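Local coordinates for mannan endo-1,4-beta-mannosidase (Bacillus subtilis, PDB 3CBW), which catalyses the endo-hydrolysis of beta-1,4-mannosidic linkages in mannan, galactomannan and glucomannan, and so takes part in glucomannan degradation, at residues 62-71 / 320-331; 220-229 / 242-251. The protein carries 3 engineered substitutions. All blocks are in the same frame, centred on the assembly; numbering follows the deposited sequence.

Contact 1: residues 62-71 / 320-331; sequences IRSATGQSPA and SALYHDSWTLNK
Thr66 O takes the shortest polar bond of this contact, 2.7 Å from His324 NE2. The imidazole nitrogen lies in the plane of that carbonyl, although the oxygen sits somewhat tilted from the ring plane. The Thr66 hydroxyl works within its own segment: OG1 stands between the backbone N and the carbonyl carbon (chi1 72°), from where it donates to Ile62 O at 2.8 Å and accepts from Gln68 N at 3.0 Å, forming an ST turn where the helix gives way to the loop. CB and CG2 are left to pack along the Tyr323 CB and the Ser320 backbone. With a valine in its place the hydroxyl is gone, and Gln68 N would probably lose its acceptor, leaving the turn less firmly set. Tyr323 itself wedges into the angle of the 62-71 segment. Ile62 CG2 comes down over one ring face as a CH-pi contact, offset toward the rim, and Pro70 CB meets the phenol OH at 3.5 Å. Further along its segment, Asn330 ND2 donates to Tyr323 O at 2.9 Å, in the amide plane and on a lone pair, and reaches Gln68 OE1 only weakly, at 3.4 Å. Gln68, bent at chi2, crosses Asn330 with the amide planes 39° apart; a water ties its OE1 to Ser69 N and Lys331 O. Beside it, Lys331 N donates to Ser69 O at 3.0 Å. The two helix segments run nearly perpendicular (98°). Strand 41-49 lies along the contact: Ala45 touches Ile62 and Pro70, Ser43 touches Tyr323 and bonds Asn330 OD1, and Leu42 meets Ala71, while Leu322 turns to helix 287-297.

Contact 2: residues 220-229 / 242-251; sequences LIWVYSPDAN and YVDIVGLDAY
Backbone bonds lace Trp222 and Tyr224 to the second strand in parallel fashion: Tyr224 N donates to Ile245 O, and Gly247 N to Tyr224 O. Trp222 O takes two donors, Asp244 N at 2.8 Å and Ile245 N at 3.0 Å. Past the end of strand 220-224 the pairing resumes, with Asp249 N on Pro226 O and Ala228 N on Asp249 O. Side chains add polar bonds at both ends. The Asp244 carboxylate receives Trp222 N on the anti lone pair of OD2 (2.9 Å, nearly straight, 174°), and the same oxygen lies at the edge of the indole; its other oxygen is held by Val15 N. At the far end Asn229 ND2 donates to Tyr251 O at 2.9 Å within both the amide and the carbonyl planes, while Asp227 OD2 accepts from Asn229 N, an Asx turn. Apolar contacts follow. Ile221 CG2 meets Ile245 CD1 at 3.7 Å, and Tyr224 CB meets Val243 CG1 at the same distance. Its CG anti to the backbone N (chi1 167°), Tyr224 turns CD2 against Val246 CG1, with Pro226 CD over one ring face. Ala228 CB rests on Ala250 CB at 4.0 Å. Asp249 bonds Thr274 and Arg172 beside Glu176, the probable proton donor, and Tyr251 OH bonds Glu275, the probable nucleophile: neighbouring strands of a TIM barrel, their C-terminal ends facing the active site, as in family 26 glycoside hydrolases.

How the contacts relate
From the N terminus, the chain passes strand 41-49 and enters helix 57-66, whose C-terminal half opens the segment 62-71 of contact 1. It then builds most of the barrel, strand 72-79 through strand 301-306, and returns at 320-331 to close a loop of some 250 residues. Contact 2 is nested inside that loop: 220-229 and 242-251 meet after a short excursion with no helix or strand. The two do not touch, their nearest atoms about 12 Å apart. Contact 2 joins adjacent barrel strands near the chain's centre, whereas contact 1 ties helix 57-66 and the loop after it to helix 319-324 and the end of strand 328-329, which pairs with strand 41-49 of the same sheet.

Contact 1: residues 62-71 / 320-331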
# COMPACT_ATOMS: atom_id res chain seq x y z
N ILE A 62 4.61 1.32 -19.13
CA ILE A 62 3.21 0.93 -19.22
C ILE A 62 2.50 1.76 -20.29
O ILE A 62 1.71 1.24 -21.08
CB ILE A 62 2.52 1.06 -17.84
CG1 ILE A 62 3.11 0.02 -16.87
CG2 ILE A 62 1.01 0.89 -17.97
CD1 ILE A 62 2.82 0.29 -15.42
N ARG A 63 2.81 3.05 -20.32
CA ARG A 63 2.24 3.93 -21.33
C ARG A 63 2.71 3.57 -22.75
O ARG A 63 1.92 3.60 -23.69
CB ARG A 63 2.52 5.39 -21.00
CG ARG A 63 1.75 6.36 -21.89
CD ARG A 63 1.83 7.79 -21.38
NE ARG A 63 1.37 8.77 -22.37
CZ ARG A 63 0.09 9.06 -22.63
NH1 ARG A 63 -0.90 8.45 -21.99
NH2 ARG A 63 -0.19 9.98 -23.55
N SER A 64 3.99 3.23 -22.89
CA SER A 64 4.51 2.80 -24.18
C SER A 64 3.87 1.50 -24.64
O SER A 64 3.63 1.31 -25.84
CB SER A 64 6.03 2.67 -24.13
OG SER A 64 6.62 3.94 -23.96
N ALA A 65 3.57 0.61 -23.70
CA ALA A 65 2.95 -0.69 -24.00
C ALA A 65 1.44 -0.63 -24.26
O ALA A 65 0.91 -1.47 -24.98
CB ALA A 65 3.26 -1.71 -22.90
N THR A 66 0.74 0.34 -23.66
CA THR A 66 -0.72 0.32 -23.64
C THR A 66 -1.39 1.63 -24.05
O THR A 66 -2.60 1.69 -24.27
CB THR A 66 -1.27 -0.02 -22.22
OG1 THR A 66 -1.06 1.10 -21.34
CG2 THR A 66 -0.63 -1.29 -21.65
N GLY A 67 -0.60 2.70 -24.10
CA GLY A 67 -1.15 4.03 -24.33
C GLY A 67 -1.77 4.69 -23.10
O GLY A 67 -2.23 5.81 -23.18
N GLN A 68 -1.78 3.98 -21.98
CA GLN A 68 -2.38 4.47 -20.74
C GLN A 68 -1.35 4.44 -19.64
O GLN A 68 -0.38 3.69 -19.71
CB GLN A 68 -3.56 3.59 -20.35
CG GLN A 68 -4.70 3.56 -21.37
CD GLN A 68 -5.46 4.86 -21.43
OE1 GLN A 68 -5.79 5.46 -20.40
NE2 GLN A 68 -5.74 5.32 -22.64
N SER A 69 -1.59 5.23 -18.59
CA SER A 69 -0.71 5.23 -17.42
C SER A 69 -1.46 4.75 -16.18
O SER A 69 -2.66 4.96 -16.08
CB SER A 69 -0.16 6.64 -17.15
OG SER A 69 0.58 7.11 -18.26
N PRO A 70 -0.74 4.12 -15.22
CA PRO A 70 -1.44 3.67 -14.01
C PRO A 70 -2.04 4.84 -13.24
O PRO A 70 -1.42 5.90 -13.12
CB PRO A 70 -0.33 3.00 -13.19
CG PRO A 70 0.97 3.52 -13.75
CD PRO A 70 0.69 3.79 -15.20
N ALA A 71 -3.26 4.66 -12.73
CA ALA A 71 -3.87 5.68 -11.89
C ALA A 71 -3.07 5.93 -10.60
O ALA A 71 -2.93 7.07 -10.17
CB ALA A 71 -5.32 5.35 -11.58
N SER A 320 -2.42 -4.85 -22.40
CA SER A 320 -3.37 -4.02 -23.13
C SER A 320 -4.80 -4.30 -22.69
O SER A 320 -5.58 -3.38 -22.46
CB SER A 320 -3.22 -4.22 -24.64
OG SER A 320 -1.96 -3.76 -25.08
N ALA A 321 -5.13 -5.59 -22.56
CA ALA A 321 -6.47 -5.98 -22.13
C ALA A 321 -6.76 -5.49 -20.72
O ALA A 321 -7.88 -5.05 -20.43
CB ALA A 321 -6.65 -7.48 -22.24
N LEU A 322 -5.76 -5.56 -19.84
CA LEU A 322 -5.87 -5.03 -18.47
C LEU A 322 -6.15 -3.53 -18.48
O LEU A 322 -7.09 -3.05 -17.82
CB LEU A 322 -4.58 -5.31 -17.69
CG LEU A 322 -4.47 -4.72 -16.28
CD1 LEU A 322 -5.45 -5.43 -15.33
CD2 LEU A 322 -3.04 -4.85 -15.78
N TYR A 323 -5.36 -2.78 -19.23
CA TYR A 323 -5.44 -1.33 -19.21
C TYR A 323 -6.61 -0.78 -20.00
O TYR A 323 -7.08 0.32 -19.72
CB TYR A 323 -4.08 -0.71 -19.60
CG TYR A 323 -3.21 -0.53 -18.38
CD1 TYR A 323 -2.44 -1.57 -17.87
CD2 TYR A 323 -3.20 0.69 -17.71
CE1 TYR A 323 -1.67 -1.39 -16.73
CE2 TYR A 323 -2.45 0.88 -16.58
CZ TYR A 323 -1.68 -0.16 -16.08
OH TYR A 323 -0.94 0.05 -14.95
N HIS A 324 -7.11 -1.55 -20.97
CA HIS A 324 -8.23 -1.10 -21.80
C HIS A 324 -9.56 -1.68 -21.39
O HIS A 324 -10.58 -1.34 -21.99
CB HIS A 324 -7.95 -1.36 -23.28
CG HIS A 324 -6.81 -0.56 -23.82
ND1 HIS A 324 -6.97 0.73 -24.28
CD2 HIS A 324 -5.49 -0.84 -23.92
CE1 HIS A 324 -5.80 1.20 -24.67
NE2 HIS A 324 -4.88 0.27 -24.47
N ASP A 325 -9.58 -2.54 -20.38
CA ASP A 325 -10.83 -3.11 -19.90
C ASP A 325 -11.77 -1.97 -19.48
O ASP A 325 -11.32 -0.98 -18.92
CB ASP A 325 -10.60 -4.05 -18.72
CG ASP A 325 -11.81 -4.90 -18.43
OD1 ASP A 325 -12.74 -4.39 -17.77
OD2 ASP A 325 -11.86 -6.06 -18.90
N SER A 326 -13.06 -2.12 -19.75
CA SER A 326 -14.03 -1.08 -19.39
C SER A 326 -14.02 -0.78 -17.88
O SER A 326 -14.36 0.32 -17.47
CB SER A 326 -15.43 -1.44 -19.85
OG SER A 326 -15.88 -2.59 -19.19
N TRP A 327 -13.64 -1.75 -17.07
CA TRP A 327 -13.58 -1.55 -15.62
C TRP A 327 -12.39 -0.73 -15.14
O TRP A 327 -12.44 -0.17 -14.05
CB TRP A 327 -13.58 -2.88 -14.90
CG TRP A 327 -14.93 -3.53 -14.76
CD1 TRP A 327 -15.92 -3.59 -15.70
CD2 TRP A 327 -15.41 -4.22 -13.61
NE1 TRP A 327 -17.00 -4.28 -15.19
CE2 TRP A 327 -16.71 -4.68 -13.91
CE3 TRP A 327 -14.87 -4.50 -12.35
CZ2 TRP A 327 -17.49 -5.40 -12.99
CZ3 TRP A 327 -15.64 -5.21 -11.43
CH2 TRP A 327 -16.93 -5.66 -11.77
N THR A 328 -11.33 -0.69 -15.93
CA THR A 328 -10.07 -0.12 -15.45
C THR A 328 -10.05 1.40 -15.58
O THR A 328 -10.33 1.95 -16.64
CB THR A 328 -8.89 -0.76 -16.19
OG1 THR A 328 -8.99 -2.18 -16.05
CG2 THR A 328 -7.56 -0.29 -15.63
N LEU A 329 -9.73 2.07 -14.47
CA LEU A 329 -9.63 3.51 -14.43
C LEU A 329 -8.16 3.90 -14.35
O LEU A 329 -7.45 3.50 -13.42
CB LEU A 329 -10.42 4.01 -13.21
CG LEU A 329 -10.68 5.50 -13.06
CD1 LEU A 329 -11.86 5.75 -12.13
CD2 LEU A 329 -9.44 6.26 -12.59
N ASN A 330 -7.71 4.68 -15.33
CA ASN A 330 -6.30 5.02 -15.47
C ASN A 330 -6.02 6.48 -15.13
O ASN A 330 -6.94 7.25 -14.84
CB ASN A 330 -5.84 4.67 -16.89
CG ASN A 330 -5.97 3.19 -17.17
OD1 ASN A 330 -5.60 2.37 -16.34
ND2 ASN A 330 -6.53 2.85 -18.31
N LYS A 331 -4.74 6.84 -15.10
CA LYS A 331 -4.33 8.20 -14.83
C LYS A 331 -5.10 9.16 -15.74
O LYS A 331 -5.22 8.91 -16.94
CB LYS A 331 -2.83 8.35 -15.08
CG LYS A 331 -2.22 9.61 -14.50
CD LYS A 331 -0.78 9.79 -14.97
CE LYS A 331 -0.07 10.92 -14.23
NZ LYS A 331 1.27 11.20 -14.84
O HOH W 1 -3.89 7.06 -18.71

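Contact 2: residues 220-229 / 242-251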
# COMPACT_ATOMS: atom_id res chain seq x y z
N LEU A 220 -3.31 11.44 4.84
CA LEU A 220 -3.06 10.00 4.72
C LEU A 220 -4.33 9.18 4.74
O LEU A 220 -5.24 9.41 5.54
CB LEU A 220 -2.15 9.51 5.85
CG LEU A 220 -0.81 10.24 6.03
CD1 LEU A 220 -0.01 9.65 7.17
CD2 LEU A 220 -0.00 10.21 4.72
N ILE A 221 -4.37 8.22 3.82
CA ILE A 221 -5.42 7.20 3.74
C ILE A 221 -4.72 5.90 4.11
O ILE A 221 -3.76 5.49 3.47
CB ILE A 221 -6.01 7.15 2.32
CG1 ILE A 221 -6.76 8.46 2.02
CG2 ILE A 221 -6.92 5.94 2.14
CD1 ILE A 221 -7.26 8.59 0.59
N TRP A 222 -5.19 5.27 5.19
CA TRP A 222 -4.48 4.17 5.83
C TRP A 222 -4.88 2.81 5.27
O TRP A 222 -6.07 2.47 5.25
CB TRP A 222 -4.74 4.23 7.34
CG TRP A 222 -4.04 5.40 7.95
CD1 TRP A 222 -4.45 6.70 7.93
CD2 TRP A 222 -2.77 5.39 8.60
NE1 TRP A 222 -3.52 7.50 8.55
CE2 TRP A 222 -2.47 6.71 8.97
CE3 TRP A 222 -1.86 4.37 8.93
CZ2 TRP A 222 -1.31 7.06 9.65
CZ3 TRP A 222 -0.70 4.72 9.62
CH2 TRP A 222 -0.43 6.05 9.95
N VAL A 223 -3.88 2.05 4.82
CA VAL A 223 -4.13 0.78 4.11
C VAL A 223 -3.57 -0.40 4.90
O VAL A 223 -2.39 -0.40 5.26
CB VAL A 223 -3.52 0.82 2.68
CG1 VAL A 223 -3.85 -0.44 1.89
CG2 VAL A 223 -3.98 2.08 1.93
N TYR A 224 -4.42 -1.40 5.15
CA TYR A 224 -4.06 -2.64 5.88
C TYR A 224 -3.98 -3.76 4.86
O TYR A 224 -4.98 -4.06 4.21
CB TYR A 224 -5.17 -2.91 6.89
CG TYR A 224 -5.16 -4.29 7.53
CD1 TYR A 224 -4.26 -4.61 8.55
CD2 TYR A 224 -6.08 -5.27 7.13
CE1 TYR A 224 -4.25 -5.86 9.14
CE2 TYR A 224 -6.06 -6.54 7.72
CZ TYR A 224 -5.15 -6.81 8.72
OH TYR A 224 -5.13 -8.04 9.32
N SER A 225 -2.80 -4.38 4.74
CA SER A 225 -2.53 -5.28 3.61
C SER A 225 -1.86 -6.60 3.99
O SER A 225 -0.65 -6.78 3.79
CB SER A 225 -1.73 -4.55 2.52
OG SER A 225 -0.52 -4.00 3.02
N PRO A 226 -2.64 -7.56 4.50
CA PRO A 226 -2.11 -8.91 4.68
C PRO A 226 -1.74 -9.58 3.36
O PRO A 226 -2.20 -9.17 2.28
CB PRO A 226 -3.27 -9.66 5.31
CG PRO A 226 -4.49 -8.84 5.03
CD PRO A 226 -4.05 -7.44 4.92
N ASP A 227 -0.90 -10.60 3.46
CA ASP A 227 -0.57 -11.44 2.32
C ASP A 227 -1.68 -12.45 2.04
O ASP A 227 -2.18 -13.11 2.97
CB ASP A 227 0.72 -12.19 2.63
CG ASP A 227 1.37 -12.73 1.40
OD1 ASP A 227 2.17 -11.99 0.81
OD2 ASP A 227 1.07 -13.89 1.03
N ALA A 228 -2.02 -12.63 0.77
CA ALA A 228 -3.05 -13.58 0.35
C ALA A 228 -2.67 -15.04 0.57
O ALA A 228 -3.55 -15.90 0.65
CB ALA A 228 -3.40 -13.37 -1.10
N ASN A 229 -1.38 -15.32 0.65
CA ASN A 229 -0.90 -16.70 0.69
C ASN A 229 -0.55 -17.19 2.08
O ASN A 229 0.15 -18.19 2.21
CB ASN A 229 0.28 -16.87 -0.28
CG ASN A 229 -0.10 -16.62 -1.74
OD1 ASN A 229 -1.27 -16.71 -2.12
ND2 ASN A 229 0.89 -16.29 -2.56
N TYR A 242 -8.46 2.86 12.66
CA TYR A 242 -7.08 3.02 12.23
C TYR A 242 -6.86 2.65 10.78
O TYR A 242 -5.72 2.73 10.31
CB TYR A 242 -6.12 2.19 13.11
CG TYR A 242 -6.41 2.30 14.59
CD1 TYR A 242 -6.13 3.47 15.31
CD2 TYR A 242 -7.06 1.26 15.26
CE1 TYR A 242 -6.42 3.55 16.68
CE2 TYR A 242 -7.35 1.34 16.60
CZ TYR A 242 -7.04 2.48 17.30
OH TYR A 242 -7.35 2.53 18.64
N VAL A 243 -7.91 2.23 10.07
CA VAL A 243 -7.78 1.68 8.72
C VAL A 243 -8.86 2.25 7.83
O VAL A 243 -10.04 2.19 8.16
CB VAL A 243 -7.91 0.13 8.73
CG1 VAL A 243 -7.88 -0.43 7.31
CG2 VAL A 243 -6.79 -0.51 9.55
N ASP A 244 -8.44 2.77 6.69
CA ASP A 244 -9.38 3.25 5.67
C ASP A 244 -9.70 2.21 4.59
O ASP A 244 -10.84 2.11 4.13
CB ASP A 244 -8.83 4.52 5.00
CG ASP A 244 -8.78 5.69 5.95
OD1 ASP A 244 -9.85 6.06 6.48
OD2 ASP A 244 -7.69 6.25 6.16
N ILE A 245 -8.67 1.47 4.17
CA ILE A 245 -8.78 0.51 3.06
C ILE A 245 -8.13 -0.78 3.50
O ILE A 245 -7.06 -0.75 4.12
CB ILE A 245 -8.07 1.05 1.77
CG1 ILE A 245 -8.81 2.29 1.25
CG2 ILE A 245 -7.95 -0.02 0.68
CD1 ILE A 245 -8.11 3.03 0.12
N VAL A 246 -8.79 -1.90 3.22
CA VAL A 246 -8.21 -3.22 3.45
C VAL A 246 -7.83 -3.83 2.11
O VAL A 246 -8.40 -3.48 1.07
CB VAL A 246 -9.17 -4.16 4.22
CG1 VAL A 246 -9.45 -3.59 5.60
CG2 VAL A 246 -10.51 -4.39 3.45
N GLY A 247 -6.88 -4.75 2.11
CA GLY A 247 -6.53 -5.35 0.84
C GLY A 247 -5.60 -6.51 0.96
O GLY A 247 -5.13 -6.84 2.04
N LEU A 248 -5.31 -7.13 -0.18
CA LEU A 248 -4.41 -8.27 -0.25
C LEU A 248 -3.21 -7.98 -1.11
O LEU A 248 -3.34 -7.47 -2.22
CB LEU A 248 -5.14 -9.48 -0.85
CG LEU A 248 -6.25 -10.06 0.02
CD1 LEU A 248 -7.09 -11.05 -0.76
CD2 LEU A 248 -5.68 -10.73 1.27
N ASP A 249 -2.04 -8.34 -0.58
CA ASP A 249 -0.84 -8.51 -1.39
C ASP A 249 -0.88 -9.94 -1.94
O ASP A 249 -0.83 -10.90 -1.17
CB ASP A 249 0.41 -8.30 -0.54
CG ASP A 249 0.67 -6.83 -0.20
OD1 ASP A 249 -0.24 -5.99 -0.34
OD2 ASP A 249 1.81 -6.52 0.21
N ALA A 250 -1.00 -10.06 -3.26
CA ALA A 250 -1.31 -11.34 -3.91
C ALA A 250 -0.32 -11.62 -5.03
O ALA A 250 -0.32 -10.93 -6.05
CB ALA A 250 -2.75 -11.32 -4.46
N TYR A 251 0.53 -12.61 -4.81
CA TYR A 251 1.43 -13.10 -5.85
C TYR A 251 1.01 -14.53 -6.15
O TYR A 251 0.96 -15.36 -5.26
CB TYR A 251 2.89 -13.01 -5.42
CG TYR A 251 3.35 -11.58 -5.35
CD1 TYR A 251 3.97 -10.96 -6.45
CD2 TYR A 251 3.11 -10.81 -4.21
CE1 TYR A 251 4.36 -9.62 -6.40
CE2 TYR A 251 3.50 -9.46 -4.15
CZ TYR A 251 4.12 -8.88 -5.25
OH TYR A 251 4.50 -7.57 -5.22
O HOH W 2 -7.53 8.71 7.45
O HOH W 3 0.50 -13.54 -2.06